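Local coordinates for protein fructokinase (Silicibacter sp., PDB 3C8U) that probably phosphorylates fructose with ATP, as a putative sugar kinase built on a P-loop nucleotide-binding fold, at residues E81-E86 against G131-F136; L63-L68 against G72-K77; V166-D171 against G185-N190; L91-K96 against T145-V150. All blocks are in the same frame, centred on the assembly; numbering follows the deposited sequence. Where two conformers were deposited one is given.

Following the chain from its N terminus, interaction 2 closes first: it doubles the chain back just after helix 65-68 and shapes the loop leading toward helix 85-97. Interactions 1 and 4 then open just ahead of that helix and further down it, and close in the same order on the loop between strands 126-131 and 150-154; their segments alternate, so the two cross. Both tie helix 85-97 or its lead-in to that loop. Interaction 3 comes last, in series, and joins helix 158-171 to helix 186-195. Nothing nests. Interaction 2 touches interaction 1 through the R76-E81 salt bridge and interaction 3 through K77 and N186, while interactions 3 and 4 lie on opposite sides of the chain centre.

Interaction 1. Residues E81-E86 against G131-F136; sequences ETFDFE and GNYLLF
F83 and Y133 reach across from the two segments and meet through one edge carbon each, the side chains crossing at about a right angle. The closest atoms are F83 CE1 and Y133 CE2, 3.9 Å apart, and F83 CD1 stands 4.2 Å from the same Y133 CE2. The centroids of the F83 and Y133 rings are 5.9 Å apart with their planes at 70°. Seen from Y133, F83 CE1 arrives at the ring edge, near the plane; seen from F83, Y133 CE2 comes in obliquely. Both rings stand beside their own backbone N (chi1 -76° for F83 and -53° for Y133), which points both rings toward the other segment.

With its edge given to F83, the tyrosine has other neighbours around it. N132 CB sits 3.9 Å above the Y133 ring plane, over its centre, and Y133 CD1 in turn lies over one face of the F136 ring. The hydroxyl end is bonded to G78 O, so the flat part packs while the polar tip holds the chain just before E81-E86. F83 also meets the H62 ring and M58. Beyond it, D84 caps the start of helix 85-97 through a bond from G87 N to its OD1.

Both touching residues are buried. G131-F136 leaves the end of strand 126-131, next to strand 23-28 in a parallel sheet of order 2-3-1-4-5, and N132 OD1 bonds to K35 of a probable Walker A loop. The segment thus follows the C-terminal end of a parallel strand, as in P-loop kinases, where this end of the sheet carries the nucleotide site.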
loop_
_atom_site.group_PDB
_atom_site.type_symbol
_atom_site.label_atom_id
_atom_site.label_comp_id
_atom_site.label_asym_id
_atom_site.label_seq_id
_atom_site.Cartn_x
_atom_site.Cartn_y
_atom_site.Cartn_z
ATOM N N GLU A 81 13.873 0.613 -1.555
ATOM C CA GLU A 81 15.039 0.378 -0.685
ATOM C C GLU A 81 15.028 1.278 0.559
ATOM O O GLU A 81 15.806 1.103 1.512
ATOM C CB GLU A 81 16.359 0.516 -1.437
ATOM C CG GLU A 81 16.600 1.880 -1.972
ATOM C CD GLU A 81 16.193 2.039 -3.423
ATOM O OE1 GLU A 81 15.132 1.482 -3.850
ATOM O OE2 GLU A 81 16.942 2.766 -4.119
ATOM N N THR A 82 14.087 2.193 0.580
ATOM C CA THR A 82 13.896 3.073 1.726
ATOM C C THR A 82 12.876 2.542 2.732
ATOM O O THR A 82 12.563 3.186 3.719
ATOM C CB THR A 82 13.573 4.529 1.291
ATOM O OG1 THR A 82 12.222 4.649 0.805
ATOM C CG2 THR A 82 14.579 4.950 0.218
ATOM N N PHE A 83 12.395 1.339 2.484
ATOM C CA PHE A 83 11.461 0.674 3.414
ATOM C C PHE A 83 12.153 -0.428 4.197
ATOM O O PHE A 83 13.109 -1.029 3.734
ATOM C CB PHE A 83 10.268 0.082 2.665
ATOM C CG PHE A 83 9.258 1.119 2.239
ATOM C CD1 PHE A 83 9.442 1.824 1.079
ATOM C CD2 PHE A 83 8.179 1.428 3.037
ATOM C CE1 PHE A 83 8.574 2.801 0.712
ATOM C CE2 PHE A 83 7.280 2.417 2.658
ATOM C CZ PHE A 83 7.483 3.100 1.510
ATOM N N ASP A 84 11.654 -0.646 5.406
ATOM C CA ASP A 84 12.028 -1.819 6.213
ATOM C C ASP A 84 11.294 -3.034 5.675
ATOM O O ASP A 84 10.251 -3.425 6.196
ATOM C CB ASP A 84 11.699 -1.584 7.695
ATOM C CG ASP A 84 12.002 -2.766 8.568
ATOM O OD1 ASP A 84 12.767 -3.683 8.147
ATOM O OD2 ASP A 84 11.426 -2.797 9.680
ATOM N N PHE A 85 11.829 -3.615 4.603
ATOM C CA PHE A 85 11.162 -4.758 3.944
ATOM C C PHE A 85 10.976 -5.952 4.881
ATOM O O PHE A 85 9.900 -6.508 5.003
ATOM C CB PHE A 85 11.918 -5.242 2.705
ATOM C CG PHE A 85 11.406 -6.569 2.224
ATOM C CD1 PHE A 85 10.189 -6.647 1.570
ATOM C CD2 PHE A 85 12.108 -7.747 2.474
ATOM C CE1 PHE A 85 9.683 -7.882 1.185
ATOM C CE2 PHE A 85 11.592 -8.982 2.087
ATOM C CZ PHE A 85 10.392 -9.032 1.446
ATOM N N GLU A 86 12.042 -6.312 5.590
ATOM C CA GLU A 86 12.024 -7.488 6.454
ATOM C C GLU A 86 10.997 -7.302 7.581
ATOM O O GLU A 86 10.287 -8.238 7.952
ATOM C CB GLU A 86 13.428 -7.820 7.023
ATOM C CG GLU A 86 14.520 -8.125 5.982
ATOM C CD GLU A 86 15.764 -8.819 6.579
ATOM O OE1 GLU A 86 15.637 -9.956 7.077
ATOM O OE2 GLU A 86 16.869 -8.228 6.566
ATOM N N GLY A 131 -0.273 -0.617 -0.354
ATOM C CA GLY A 131 1.067 -0.025 -0.606
ATOM C C GLY A 131 1.449 0.057 -2.064
ATOM O O GLY A 131 0.737 -0.388 -2.935
ATOM N N ASN A 132 2.635 0.573 -2.319
ATOM C CA ASN A 132 3.113 0.727 -3.684
ATOM C C ASN A 132 3.810 -0.516 -4.235
ATOM O O ASN A 132 3.913 -0.679 -5.438
ATOM C CB ASN A 132 4.029 1.954 -3.766
ATOM C CG ASN A 132 3.293 3.237 -3.432
ATOM O OD1 ASN A 132 2.129 3.418 -3.833
ATOM N ND2 ASN A 132 3.939 4.118 -2.712
ATOM N N TYR A 133 4.319 -1.363 -3.334
ATOM C CA TYR A 133 5.219 -2.470 -3.714
ATOM C C TYR A 133 4.716 -3.860 -3.364
ATOM O O TYR A 133 5.508 -4.717 -2.982
ATOM C CB TYR A 133 6.620 -2.256 -3.101
ATOM C CG TYR A 133 7.166 -0.886 -3.440
ATOM C CD1 TYR A 133 7.423 -0.531 -4.762
ATOM C CD2 TYR A 133 7.389 0.062 -2.456
ATOM C CE1 TYR A 133 7.895 0.734 -5.084
ATOM C CE2 TYR A 133 7.860 1.326 -2.774
ATOM C CZ TYR A 133 8.111 1.654 -4.084
ATOM O OH TYR A 133 8.579 2.920 -4.396
ATOM N N LEU A 134 3.407 -4.080 -3.547
ATOM C CA LEU A 134 2.770 -5.340 -3.152
ATOM C C LEU A 134 2.695 -6.378 -4.253
ATOM O O LEU A 134 2.382 -7.544 -3.995
ATOM C CB LEU A 134 1.390 -5.092 -2.547
ATOM C CG LEU A 134 1.367 -4.129 -1.330
ATOM C CD1 LEU A 134 -0.033 -4.211 -0.679
ATOM C CD2 LEU A 134 2.499 -4.371 -0.286
ATOM N N LEU A 135 3.019 -5.926 -5.462
ATOM C CA LEU A 135 2.994 -6.739 -6.692
ATOM C C LEU A 135 4.238 -6.415 -7.516
ATOM O O LEU A 135 4.207 -6.178 -8.719
ATOM C CB LEU A 135 1.712 -6.482 -7.498
ATOM C CG LEU A 135 0.434 -7.069 -6.859
ATOM C CD1 LEU A 135 -0.820 -6.763 -7.671
ATOM C CD2 LEU A 135 0.544 -8.579 -6.591
ATOM N N PHE A 136 5.335 -6.352 -6.788
ATOM C CA PHE A 136 6.597 -5.783 -7.285
ATOM C C PHE A 136 7.682 -6.838 -7.502
ATOM O O PHE A 136 8.128 -7.538 -6.582
ATOM C CB PHE A 136 7.038 -4.692 -6.288
ATOM C CG PHE A 136 8.181 -3.852 -6.747
ATOM C CD1 PHE A 136 8.062 -3.020 -7.855
ATOM C CD2 PHE A 136 9.371 -3.842 -6.027
ATOM C CE1 PHE A 136 9.124 -2.220 -8.256
ATOM C CE2 PHE A 136 10.454 -3.050 -6.430
ATOM C CZ PHE A 136 10.336 -2.246 -7.543
#

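Interaction 2. Residues L63-L68 against G72-K77; sequences LDNRLL and GLLPRK
A Schellman motif links L68 and L73 and ends the short helix 65-68: L73 N donates to L68 O over 3.0 Å, with an N-H...O angle of 153°, and G72 N to E69 O, with G72 in the C-prime position at a positive phi of 76°. Past this turn the chain comes back along the helix, and L68 takes the packing. Its CD1 lies 3.7 Å from K77 CG, its CD2 3.9 Å from L73 CB. L74 CD1 lies against N65, 3.5 Å from its OD1, and near L68 CB.

K77 crosses N65 and L68 at about a right angle as an extended chain, with CG anti to the backbone N (chi1 -169°), and delivers its ammonium to N65. The bond from K77 NZ to N65 OD1 is 2.8 Å long and comes from above the amide carbonyl plane. A water bridges further, accepting from K77 NZ at 3.0 Å and donating to L63 O at 2.8 Å. D111 completes the group, its carboxylate taking K77 NZ on one oxygen and N65 ND2 on the other. A methionine in place of K77 would probably leave N65 OD1 and the D111 carboxylate without their charged mate.

At the other helix end D64 is the N-cap, its OD2 gripped by R66 N and R66 NE from opposite faces. The result is a single-turn helix capped at both ends, N-cap first and Schellman motif last.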
loop_
_atom_site.group_PDB
_atom_site.type_symbol
_atom_site.label_atom_id
_atom_site.label_comp_id
_atom_site.label_asym_id
_atom_site.label_seq_id
_atom_site.Cartn_x
_atom_site.Cartn_y
_atom_site.Cartn_z
ATOM N N LEU A 63 11.879 3.620 6.547
ATOM C CA LEU A 63 13.004 3.883 7.443
ATOM C C LEU A 63 12.978 5.344 7.856
ATOM O O LEU A 63 12.513 6.199 7.103
ATOM C CB LEU A 63 14.328 3.613 6.729
ATOM C CG LEU A 63 14.628 2.170 6.367
ATOM C CD1 LEU A 63 16.095 2.091 5.866
ATOM C CD2 LEU A 63 14.381 1.284 7.557
ATOM N N ASP A 64 13.558 5.635 9.021
ATOM C CA ASP A 64 13.674 7.022 9.486
ATOM C C ASP A 64 14.761 7.733 8.697
ATOM O O ASP A 64 15.722 7.126 8.227
ATOM C CB ASP A 64 14.004 7.077 10.974
ATOM C CG ASP A 64 13.863 8.484 11.567
ATOM O OD1 ASP A 64 12.710 8.895 11.855
ATOM O OD2 ASP A 64 14.906 9.124 11.816
ATOM N N ASN A 65 14.619 9.039 8.609
ATOM C CA ASN A 65 15.585 9.881 7.895
ATOM C C ASN A 65 16.999 9.730 8.462
ATOM O O ASN A 65 17.987 9.906 7.761
ATOM C CB ASN A 65 15.154 11.359 7.953
ATOM C CG ASN A 65 13.942 11.619 7.140
ATOM O OD1 ASN A 65 13.519 10.752 6.375
ATOM N ND2 ASN A 65 13.350 12.809 7.287
ATOM N N ARG A 66 17.077 9.376 9.742
ATOM C CA ARG A 66 18.366 9.329 10.438
ATOM C C ARG A 66 19.127 8.094 9.985
ATOM O O ARG A 66 20.335 8.001 10.117
ATOM C CB ARG A 66 18.208 9.352 11.948
ATOM C CG ARG A 66 17.897 8.018 12.554
ATOM C CD ARG A 66 17.645 8.183 14.030
ATOM N NE ARG A 66 16.354 8.817 14.276
ATOM C CZ ARG A 66 15.878 9.065 15.490
ATOM N NH1 ARG A 66 16.586 8.720 16.561
ATOM N NH2 ARG A 66 14.710 9.641 15.648
ATOM N N LEU A 67 18.399 7.161 9.383
ATOM C CA LEU A 67 19.027 5.988 8.791
ATOM C C LEU A 67 19.293 6.240 7.306
ATOM O O LEU A 67 20.327 5.835 6.769
ATOM C CB LEU A 67 18.176 4.733 8.975
ATOM C CG LEU A 67 18.133 4.181 10.395
ATOM C CD1 LEU A 67 17.578 2.774 10.407
ATOM C CD2 LEU A 67 19.522 4.216 10.976
ATOM N N LEU A 68 18.329 6.889 6.657
ATOM C CA LEU A 68 18.385 7.088 5.207
ATOM C C LEU A 68 19.551 7.987 4.821
ATOM O O LEU A 68 20.266 7.751 3.833
ATOM C CB LEU A 68 17.074 7.699 4.691
ATOM C CG LEU A 68 15.816 6.799 4.711
ATOM C CD1 LEU A 68 14.603 7.555 4.150
ATOM C CD2 LEU A 68 16.066 5.499 3.927
ATOM N N GLY A 72 22.793 7.683 1.934
ATOM C CA GLY A 72 22.647 8.452 0.714
ATOM C C GLY A 72 21.280 8.347 0.059
ATOM O O GLY A 72 21.096 8.776 -1.078
ATOM N N LEU A 73 20.332 7.799 0.817
ATOM C CA LEU A 73 18.973 7.486 0.326
ATOM C C LEU A 73 17.912 8.565 0.581
ATOM O O LEU A 73 16.749 8.445 0.187
ATOM C CB LEU A 73 18.493 6.168 0.942
ATOM C CG LEU A 73 19.201 4.923 0.432
ATOM C CD1 LEU A 73 18.866 3.736 1.325
ATOM C CD2 LEU A 73 18.836 4.682 -1.050
ATOM N N LEU A 74 18.302 9.643 1.229
ATOM C CA LEU A 74 17.289 10.587 1.670
ATOM C C LEU A 74 16.497 11.161 0.479
ATOM O O LEU A 74 15.265 11.312 0.534
ATOM C CB LEU A 74 17.909 11.691 2.528
ATOM C CG LEU A 74 16.888 12.544 3.274
ATOM C CD1 LEU A 74 16.038 11.695 4.204
ATOM C CD2 LEU A 74 17.618 13.649 4.063
ATOM N N PRO A 75 17.191 11.501 -0.609
ATOM C CA PRO A 75 16.436 12.087 -1.728
ATOM C C PRO A 75 15.501 11.118 -2.449
ATOM O O PRO A 75 14.676 11.538 -3.265
ATOM C CB PRO A 75 17.530 12.596 -2.684
ATOM C CG PRO A 75 18.810 12.186 -2.147
ATOM C CD PRO A 75 18.646 11.537 -0.805
ATOM N N ARG A 76 15.603 9.840 -2.121
ATOM C CA ARG A 76 14.786 8.801 -2.765
ATOM C C ARG A 76 13.786 8.162 -1.794
ATOM O O ARG A 76 13.223 7.088 -2.049
ATOM C CB ARG A 76 15.682 7.710 -3.352
ATOM C CG ARG A 76 16.333 8.050 -4.675
ATOM C CD ARG A 76 17.466 7.060 -4.955
ATOM N NE ARG A 76 17.016 5.674 -5.081
ATOM C CZ ARG A 76 16.276 5.275 -6.098
ATOM N NH1 ARG A 76 15.944 6.171 -7.011
ATOM N NH2 ARG A 76 15.869 4.029 -6.208
ATOM N N LYS A 77 13.574 8.823 -0.672
ATOM C CA LYS A 77 12.587 8.348 0.296
ATOM C C LYS A 77 11.302 8.058 -0.419
ATOM O O LYS A 77 10.778 8.896 -1.136
ATOM C CB LYS A 77 12.333 9.339 1.418
ATOM C CG LYS A 77 11.521 8.763 2.565
ATOM C CD LYS A 77 11.562 9.673 3.794
ATOM C CE LYS A 77 10.764 9.082 4.946
ATOM N NZ LYS A 77 10.846 9.818 6.215
HETATM O O HOH W 1 10.311 7.603 8.213
#

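Interaction 3. Residues V166-D171 against G185-N190; sequences VQRWLD and GNDLAN
Charge carries this contact: R168 and D187 approach from opposite directions, and R168 NH2 stands 2.7 Å from D187 OD2 in a hydrogen-bonded salt bridge. The bond is bent, with an N-H...O angle of 131°, and the donor comes to OD2 from above the carboxylate plane. Guanidinium and carboxylate planes are 78° apart, so a single nitrogen does the work instead of a flat two-pronged pairing. R168 gets there by leaving its helix with CG anti to the backbone N and then bending at chi3.

Second is a looser approach at the edge of the indole: D187 OD2 also lies in the plane of the W169 ring, 3.5 Å from W169 NE1. W169 itself rests on A179 and R182 of helix 176-184.

Within each segment, side chains add their own bonds. Q167 NE2 donates to D171 OD1 at 3.0 Å, one turn along helix 158-171, and a weak bond runs from N190 ND2 to N186 OD1 across the first turn of helix 186-195. D187 also touches L165 and P31.

An alanine in place of D187 would probably leave the R168 guanidinium without its carboxylate mate and free to turn. R168 lies near the probable Walker A loop without touching it. Near the surface, one bent bond to a single carboxylate oxygen thus joins the two helices, so the tie between them is probably mainly electrostatic.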
loop_
_atom_site.group_PDB
_atom_site.type_symbol
_atom_site.label_atom_id
_atom_site.label_comp_id
_atom_site.label_asym_id
_atom_site.label_seq_id
_atom_site.Cartn_x
_atom_site.Cartn_y
_atom_site.Cartn_z
ATOM N N VAL A 166 1.558 16.512 -9.045
ATOM C CA VAL A 166 1.895 17.948 -9.122
ATOM C C VAL A 166 0.947 18.719 -8.207
ATOM O O VAL A 166 1.380 19.550 -7.419
ATOM C CB VAL A 166 1.909 18.494 -10.551
ATOM C CG1 VAL A 166 1.988 20.034 -10.575
ATOM C CG2 VAL A 166 3.102 17.897 -11.301
ATOM N N GLN A 167 -0.329 18.387 -8.279
ATOM C CA GLN A 167 -1.327 19.020 -7.399
ATOM C C GLN A 167 -0.963 18.836 -5.932
ATOM O O GLN A 167 -1.075 19.771 -5.115
ATOM C CB GLN A 167 -2.744 18.515 -7.658
ATOM C CG GLN A 167 -3.826 19.395 -6.970
ATOM C CD GLN A 167 -3.746 20.884 -7.359
ATOM O OE1 GLN A 167 -3.913 21.246 -8.526
ATOM N NE2 GLN A 167 -3.505 21.750 -6.369
ATOM N N ARG A 168 -0.472 17.650 -5.623
ATOM C CA ARG A 168 -0.082 17.328 -4.240
ATOM C C ARG A 168 0.934 18.339 -3.772
ATOM O O ARG A 168 0.811 18.938 -2.717
ATOM C CB ARG A 168 0.479 15.898 -4.124
ATOM C CG ARG A 168 1.156 15.593 -2.797
ATOM C CD ARG A 168 1.122 14.089 -2.492
ATOM N NE ARG A 168 2.393 13.406 -2.757
ATOM C CZ ARG A 168 2.530 12.078 -2.774
ATOM N NH1 ARG A 168 1.475 11.298 -2.572
ATOM N NH2 ARG A 168 3.710 11.525 -3.017
ATOM N N TRP A 169 1.909 18.578 -4.625
ATOM C CA TRP A 169 3.027 19.430 -4.277
ATOM C C TRP A 169 2.615 20.898 -4.299
ATOM O O TRP A 169 3.169 21.742 -3.571
ATOM C CB TRP A 169 4.238 19.123 -5.153
ATOM C CG TRP A 169 4.796 17.809 -4.752
ATOM C CD1 TRP A 169 4.678 16.619 -5.412
ATOM C CD2 TRP A 169 5.472 17.524 -3.529
ATOM N NE1 TRP A 169 5.276 15.614 -4.685
ATOM C CE2 TRP A 169 5.777 16.145 -3.527
ATOM C CE3 TRP A 169 5.868 18.305 -2.439
ATOM C CZ2 TRP A 169 6.469 15.528 -2.474
ATOM C CZ3 TRP A 169 6.563 17.692 -1.395
ATOM C CH2 TRP A 169 6.852 16.316 -1.423
ATOM N N LEU A 170 1.589 21.182 -5.095
ATOM C CA LEU A 170 1.046 22.543 -5.175
ATOM C C LEU A 170 0.345 22.839 -3.837
ATOM O O LEU A 170 0.466 23.914 -3.265
ATOM C CB LEU A 170 0.072 22.709 -6.341
ATOM C CG LEU A 170 0.652 22.871 -7.747
ATOM C CD1 LEU A 170 -0.485 22.923 -8.807
ATOM C CD2 LEU A 170 1.524 24.105 -7.794
ATOM N N ASP A 171 -0.358 21.841 -3.346
ATOM C CA ASP A 171 -1.069 21.944 -2.051
ATOM C C ASP A 171 -0.083 22.239 -0.924
ATOM O O ASP A 171 -0.369 22.971 0.022
ATOM C CB ASP A 171 -1.865 20.670 -1.760
ATOM C CG ASP A 171 -3.079 20.532 -2.667
ATOM O OD1 ASP A 171 -3.371 21.499 -3.403
ATOM O OD2 ASP A 171 -3.729 19.461 -2.654
ATOM N N GLY A 185 10.744 13.945 -10.049
ATOM C CA GLY A 185 11.864 13.323 -9.420
ATOM C C GLY A 185 11.362 11.990 -8.886
ATOM O O GLY A 185 10.804 11.146 -9.599
ATOM N N ASN A 186 11.559 11.858 -7.601
ATOM C CA ASN A 186 11.265 10.640 -6.827
ATOM C C ASN A 186 9.962 9.914 -7.196
ATOM O O ASN A 186 9.961 8.813 -7.773
ATOM C CB ASN A 186 11.184 11.102 -5.369
ATOM C CG ASN A 186 11.373 10.013 -4.369
ATOM O OD1 ASN A 186 11.799 8.889 -4.665
ATOM N ND2 ASN A 186 11.061 10.362 -3.122
ATOM N N ASP A 187 8.858 10.505 -6.755
ATOM C CA ASP A 187 7.538 9.855 -6.856
ATOM C C ASP A 187 7.344 9.204 -8.225
ATOM O O ASP A 187 6.927 8.040 -8.322
ATOM C CB ASP A 187 6.399 10.819 -6.534
ATOM C CG ASP A 187 6.239 11.060 -5.036
ATOM O OD1 ASP A 187 6.610 10.165 -4.254
ATOM O OD2 ASP A 187 5.741 12.141 -4.640
ATOM N N LEU A 188 7.688 9.948 -9.283
ATOM C CA LEU A 188 7.381 9.502 -10.665
ATOM C C LEU A 188 8.368 8.429 -11.103
ATOM O O LEU A 188 8.022 7.533 -11.860
ATOM C CB LEU A 188 7.350 10.654 -11.699
ATOM C CG LEU A 188 5.991 11.284 -12.084
ATOM C CD1 LEU A 188 6.128 11.936 -13.475
ATOM C CD2 LEU A 188 4.790 10.311 -12.077
ATOM N N ALA A 189 9.596 8.527 -10.596
ATOM C CA ALA A 189 10.621 7.520 -10.876
ATOM C C ALA A 189 10.164 6.201 -10.256
ATOM O O ALA A 189 10.328 5.115 -10.825
ATOM C CB ALA A 189 12.010 7.935 -10.314
ATOM N N ASN A 190 9.553 6.322 -9.091
ATOM C CA ASN A 190 9.046 5.127 -8.358
ATOM C C ASN A 190 7.869 4.520 -9.107
ATOM O O ASN A 190 7.741 3.312 -9.258
ATOM C CB ASN A 190 8.646 5.491 -6.920
ATOM C CG ASN A 190 9.859 5.857 -6.051
ATOM O OD1 ASN A 190 11.000 5.494 -6.358
ATOM N ND2 ASN A 190 9.617 6.653 -5.023
#

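Interaction 4. Residues L91-K96 against T145-V150; sequences LCHALK and TAIWDV
I147 CD1 sits over one face of the H93 ring, and around this pair helix 85-97 packs on the loop that leads into strand 150-154 of the parallel sheet, in what is probably a P-loop kinase fold. The methyl is 4.0 Å from the H93 ring centroid and 26° off the ring normal, a CH-pi contact; it lies toward the rim, 3.7 Å from H93 NE2. The side chains of H93 and I147 cross at about a right angle. The same I147 CD1 also reaches 3.9 Å from C92 CB, so that one methyl touches two successive helix residues, C92 and H93.

C92 makes the second contact. Its sulfur stands at the edge of the W148 six-membered ring, SG being 3.8 Å from W148 CH2 and just as close to CZ3. This is a sulfur-aromatic contact at the rim, 79° off the ring normal. C92 SG lies beside its own backbone N (chi1 -70°), and that puts it toward the indole.

Further out, W148 is fixed from the far side: its NE1 bonds to L134 O, and its side chain touches A26 of strand 23-28. I147 leans on L24 of the same strand. D149 follows, its OD1 bonded to Q19 NE2 and its OD2 to L24 N, so the loop is held to that strand just before strand 150-154 begins. Beside K96 a water joins the two segments, accepting from K96 NZ at 3.0 Å and lying 2.7 Å from D149 OD2.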
loop_
_atom_site.group_PDB
_atom_site.type_symbol
_atom_site.label_atom_id
_atom_site.label_comp_id
_atom_site.label_asym_id
_atom_site.label_seq_id
_atom_site.Cartn_x
_atom_site.Cartn_y
_atom_site.Cartn_z
ATOM N N LEU A 91 5.451 -8.427 9.613
ATOM C CA LEU A 91 4.071 -8.015 9.954
ATOM C C LEU A 91 3.043 -8.820 9.181
ATOM O O LEU A 91 2.069 -9.332 9.742
ATOM C CB LEU A 91 3.842 -6.499 9.709
ATOM C CG LEU A 91 2.360 -6.073 9.641
ATOM C CD1 LEU A 91 1.640 -6.284 11.007
ATOM C CD2 LEU A 91 2.231 -4.658 9.192
ATOM N N CYS A 92 3.271 -8.919 7.877
ATOM C CA CYS A 92 2.359 -9.665 7.007
ATOM C C CYS A 92 2.167 -11.097 7.522
ATOM O O CYS A 92 1.022 -11.616 7.609
ATOM C CB CYS A 92 2.863 -9.672 5.564
ATOM S SG CYS A 92 2.738 -8.028 4.809
ATOM N N HIS A 93 3.276 -11.701 7.911
ATOM C CA HIS A 93 3.219 -13.069 8.469
ATOM C C HIS A 93 2.457 -13.120 9.782
ATOM O O HIS A 93 1.623 -14.027 10.002
ATOM C CB HIS A 93 4.583 -13.729 8.556
ATOM C CG HIS A 93 5.105 -14.160 7.216
ATOM N ND1 HIS A 93 4.452 -15.090 6.426
ATOM C CD2 HIS A 93 6.205 -13.781 6.518
ATOM C CE1 HIS A 93 5.127 -15.256 5.298
ATOM N NE2 HIS A 93 6.191 -14.476 5.327
ATOM N N ALA A 94 2.704 -12.126 10.635
ATOM C CA ALA A 94 2.097 -12.091 11.987
ATOM C C ALA A 94 0.576 -11.952 11.876
ATOM O O ALA A 94 -0.189 -12.558 12.626
ATOM C CB ALA A 94 2.671 -10.944 12.851
ATOM N N LEU A 95 0.164 -11.199 10.884
ATOM C CA LEU A 95 -1.266 -10.908 10.682
ATOM C C LEU A 95 -2.120 -12.140 10.434
ATOM O O LEU A 95 -3.310 -12.200 10.807
ATOM C CB LEU A 95 -1.477 -9.900 9.568
ATOM C CG LEU A 95 -1.199 -8.451 9.948
ATOM C CD1 LEU A 95 -1.188 -7.557 8.702
ATOM C CD2 LEU A 95 -2.193 -7.940 11.026
ATOM N N LYS A 96 -1.499 -13.144 9.837
ATOM C CA LYS A 96 -2.226 -14.382 9.501
ATOM C C LYS A 96 -2.665 -15.115 10.751
ATOM O O LYS A 96 -3.836 -15.488 10.902
ATOM C CB LYS A 96 -1.377 -15.314 8.631
ATOM C CG LYS A 96 -2.064 -16.630 8.266
ATOM C CD LYS A 96 -1.109 -17.557 7.491
ATOM C CE LYS A 96 -1.830 -18.670 6.735
ATOM N NZ LYS A 96 -2.766 -18.153 5.678
ATOM N N THR A 145 3.792 -11.892 -2.858
ATOM C CA THR A 145 2.596 -12.349 -3.599
ATOM C C THR A 145 2.110 -13.713 -3.104
ATOM O O THR A 145 0.948 -14.045 -3.178
ATOM C CB THR A 145 2.838 -12.425 -5.110
ATOM O OG1 THR A 145 3.881 -13.362 -5.393
ATOM C CG2 THR A 145 3.215 -11.084 -5.642
ATOM N N ALA A 146 3.023 -14.481 -2.564
ATOM C CA ALA A 146 2.684 -15.808 -2.047
ATOM C C ALA A 146 1.880 -15.683 -0.777
ATOM O O ALA A 146 1.229 -16.629 -0.346
ATOM C CB ALA A 146 3.930 -16.623 -1.783
ATOM N N ILE A 147 1.955 -14.511 -0.147
ATOM C CA ILE A 147 1.311 -14.303 1.174
ATOM C C ILE A 147 -0.145 -13.865 1.024
ATOM O O ILE A 147 -0.980 -14.103 1.876
ATOM C CB ILE A 147 2.015 -13.176 2.012
ATOM C CG1 ILE A 147 3.482 -13.490 2.251
ATOM C CG2 ILE A 147 1.385 -13.010 3.408
ATOM C CD1 ILE A 147 4.150 -12.415 3.070
ATOM N N TRP A 148 -0.416 -13.175 -0.064
ATOM C CA TRP A 148 -1.726 -12.588 -0.269
ATOM C C TRP A 148 -2.759 -13.680 -0.561
ATOM O O TRP A 148 -2.472 -14.643 -1.271
ATOM C CB TRP A 148 -1.751 -11.597 -1.435
ATOM C CG TRP A 148 -0.654 -10.534 -1.488
ATOM C CD1 TRP A 148 -0.059 -10.061 -2.604
ATOM C CD2 TRP A 148 -0.035 -9.858 -0.380
ATOM N NE1 TRP A 148 0.885 -9.116 -2.280
ATOM C CE2 TRP A 148 0.907 -8.958 -0.917
ATOM C CE3 TRP A 148 -0.205 -9.911 1.008
ATOM C CZ2 TRP A 148 1.692 -8.131 -0.116
ATOM C CZ3 TRP A 148 0.572 -9.082 1.810
ATOM C CH2 TRP A 148 1.508 -8.198 1.243
ATOM N N ASP A 149 -3.979 -13.492 -0.054
ATOM C CA ASP A 149 -5.067 -14.394 -0.408
ATOM C C ASP A 149 -5.773 -13.940 -1.661
ATOM O O ASP A 149 -6.189 -14.745 -2.492
ATOM C CB ASP A 149 -6.026 -14.590 0.771
ATOM C CG ASP A 149 -5.339 -15.259 1.941
ATOM O OD1 ASP A 149 -4.907 -16.435 1.821
ATOM O OD2 ASP A 149 -5.255 -14.625 3.002
ATOM N N VAL A 150 -5.899 -12.623 -1.781
ATOM C CA VAL A 150 -6.454 -11.973 -2.973
ATOM C C VAL A 150 -5.604 -10.732 -3.205
ATOM O O VAL A 150 -5.173 -10.067 -2.267
ATOM C CB VAL A 150 -7.964 -11.576 -2.841
ATOM C CG1 VAL A 150 -8.503 -10.911 -4.132
ATOM C CG2 VAL A 150 -8.840 -12.794 -2.427
HETATM O O HOH W 2 -3.735 -15.319 5.172
#